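Side-chain contact in Avidin/streptavidin (Shewanella denitrificans, PDB 3SZH), which probably binds biotin with high affinity, like avidin and streptavidin: residues S25-A28 with Q29-T33. Numbering follows the deposited sequence.
Sequences SINA and QGELT
Ser25 and Thr33 face each other across a tight β-hairpin, their side chains on the same face of the sheet. Ser25 CB lies 3.6 Å from Thr33 OG1. Its OG, set between the backbone N and the carbonyl carbon (chi1 65°), then meets Thr33 OG1 hydroxyl to hydroxyl at 2.6 Å, a short hydrogen bond whose direction is not settled. A water is a further hydrogen-bond partner of Ser25 OG, and it donates a hydrogen bond to the carbonyl O of Glu31. Glu31 O also accepts a nearly straight hydrogen bond from Asn27 N at 3.0 Å. The bond from Thr33 N to Ser25 O is equally long, while the return bond from Ser25 N to Thr33 O is weak.

Between these rungs, Ile26 and Leu32 form an antiparallel non-hydrogen-bonded pair on the other face. Ile26 turns its CG2 branch toward the turn, where the methyl packs 3.7 Å from Gly30 CA. Asn27 to Gly30 make a type I β-turn, closed by Gly30 N on Asn27 O at 2.8 Å, with the donor above the carbonyl plane. Gly30 takes a positive phi (86°), a backbone shape that suits glycine. The Asn27 side chain folds back over the turn, with its amide close to the backbone of Gln29 and Glu31. A second water joins Gln29 OE1 to the backbone of Ala28, the latter weakly.

The hairpin links neighbouring strands 20-26 and 31-37 of the antiparallel avidin barrel. Strand 50-57 follows next: Ile26 and Leu32 both touch its Val56. Glu31 OE2 reaches out of the hairpin to hydrogen-bond Asn53 of the second subunit, and Gln29 O is hydrogen-bonded to Lys66 NZ of that subunit.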
loop_
_atom_site.group_PDB
_atom_site.type_symbol
_atom_site.label_atom_id
_atom_site.label_comp_id
_atom_site.label_asym_id
_atom_site.label_seq_id
_atom_site.Cartn_x
_atom_site.Cartn_y
_atom_site.Cartn_z
ATOM N N SER B 25 0.334 -15.850 -1.181
ATOM C CA SER B 25 1.759 -16.053 -1.349
ATOM C C SER B 25 2.558 -14.919 -0.712
ATOM O O SER B 25 2.124 -13.758 -0.674
ATOM C CB SER B 25 2.115 -16.196 -2.837
ATOM O OG SER B 25 1.860 -14.998 -3.546
ATOM N N ILE B 26 3.728 -15.283 -0.204
ATOM C CA ILE B 26 4.784 -14.340 0.125
ATOM C C ILE B 26 6.049 -14.895 -0.530
ATOM O O ILE B 26 6.553 -15.953 -0.135
ATOM C CB ILE B 26 5.003 -14.166 1.636
ATOM C CG1 ILE B 26 3.723 -13.697 2.346
ATOM C CG2 ILE B 26 6.158 -13.216 1.893
ATOM C CD1 ILE B 26 3.850 -13.651 3.886
ATOM N N ASN B 27 6.516 -14.227 -1.584
ATOM C CA ASN B 27 7.590 -14.790 -2.404
ATOM C C ASN B 27 8.956 -14.550 -1.797
ATOM O O ASN B 27 9.065 -14.016 -0.695
ATOM C CB ASN B 27 7.472 -14.366 -3.882
ATOM C CG ASN B 27 7.899 -12.921 -4.165
ATOM O OD1 ASN B 27 7.670 -12.436 -5.295
ATOM N ND2 ASN B 27 8.486 -12.241 -3.219
ATOM N N ALA B 28 10.002 -14.936 -2.514
ATOM C CA ALA B 28 11.352 -14.885 -1.987
ATOM C C ALA B 28 11.783 -13.467 -1.623
ATOM O O ALA B 28 12.631 -13.277 -0.760
ATOM C CB ALA B 28 12.338 -15.528 -2.975
ATOM N N GLN B 29 11.198 -12.476 -2.303
ATOM C CA GLN B 29 11.482 -11.068 -2.057
ATOM C C GLN B 29 10.541 -10.479 -0.994
ATOM O O GLN B 29 10.715 -9.326 -0.608
ATOM C CB GLN B 29 11.369 -10.278 -3.364
ATOM C CG GLN B 29 12.529 -10.530 -4.309
ATOM C CD GLN B 29 12.534 -11.902 -4.963
ATOM O OE1 GLN B 29 13.537 -12.621 -4.899
ATOM N NE2 GLN B 29 11.419 -12.274 -5.602
ATOM N N GLY B 30 9.562 -11.248 -0.529
ATOM C CA GLY B 30 8.564 -10.750 0.427
ATOM C C GLY B 30 7.379 -10.072 -0.245
ATOM O O GLY B 30 6.576 -9.454 0.427
ATOM N N GLU B 31 7.245 -10.174 -1.561
ATOM C CA GLU B 31 6.064 -9.626 -2.209
ATOM C C GLU B 31 4.859 -10.490 -1.904
ATOM O O GLU B 31 4.953 -11.725 -1.944
ATOM C CB GLU B 31 6.253 -9.471 -3.710
ATOM C CG GLU B 31 5.337 -8.392 -4.207
ATOM C CD GLU B 31 5.391 -8.120 -5.696
ATOM O OE1 GLU B 31 6.348 -8.527 -6.379
ATOM O OE2 GLU B 31 4.460 -7.452 -6.167
ATOM N N LEU B 32 3.743 -9.855 -1.573
ATOM C CA LEU B 32 2.553 -10.527 -1.099
ATOM C C LEU B 32 1.443 -10.525 -2.137
ATOM O O LEU B 32 1.228 -9.516 -2.828
ATOM C CB LEU B 32 2.081 -9.805 0.182
ATOM C CG LEU B 32 0.794 -10.229 0.885
ATOM C CD1 LEU B 32 0.911 -9.964 2.384
ATOM C CD2 LEU B 32 -0.411 -9.505 0.297
ATOM N N THR B 33 0.686 -11.612 -2.181
ATOM C CA THR B 33 -0.605 -11.660 -2.866
ATOM C C THR B 33 -1.624 -12.211 -1.880
ATOM O O THR B 33 -1.279 -12.895 -0.911
ATOM C CB THR B 33 -0.620 -12.538 -4.115
ATOM O OG1 THR B 33 -0.527 -13.916 -3.738
ATOM C CG2 THR B 33 0.494 -12.171 -5.098
HETATM O O HOH W 1 3.885 -13.288 -3.964
HETATM O O HOH W 2 15.244 -12.105 -2.671
#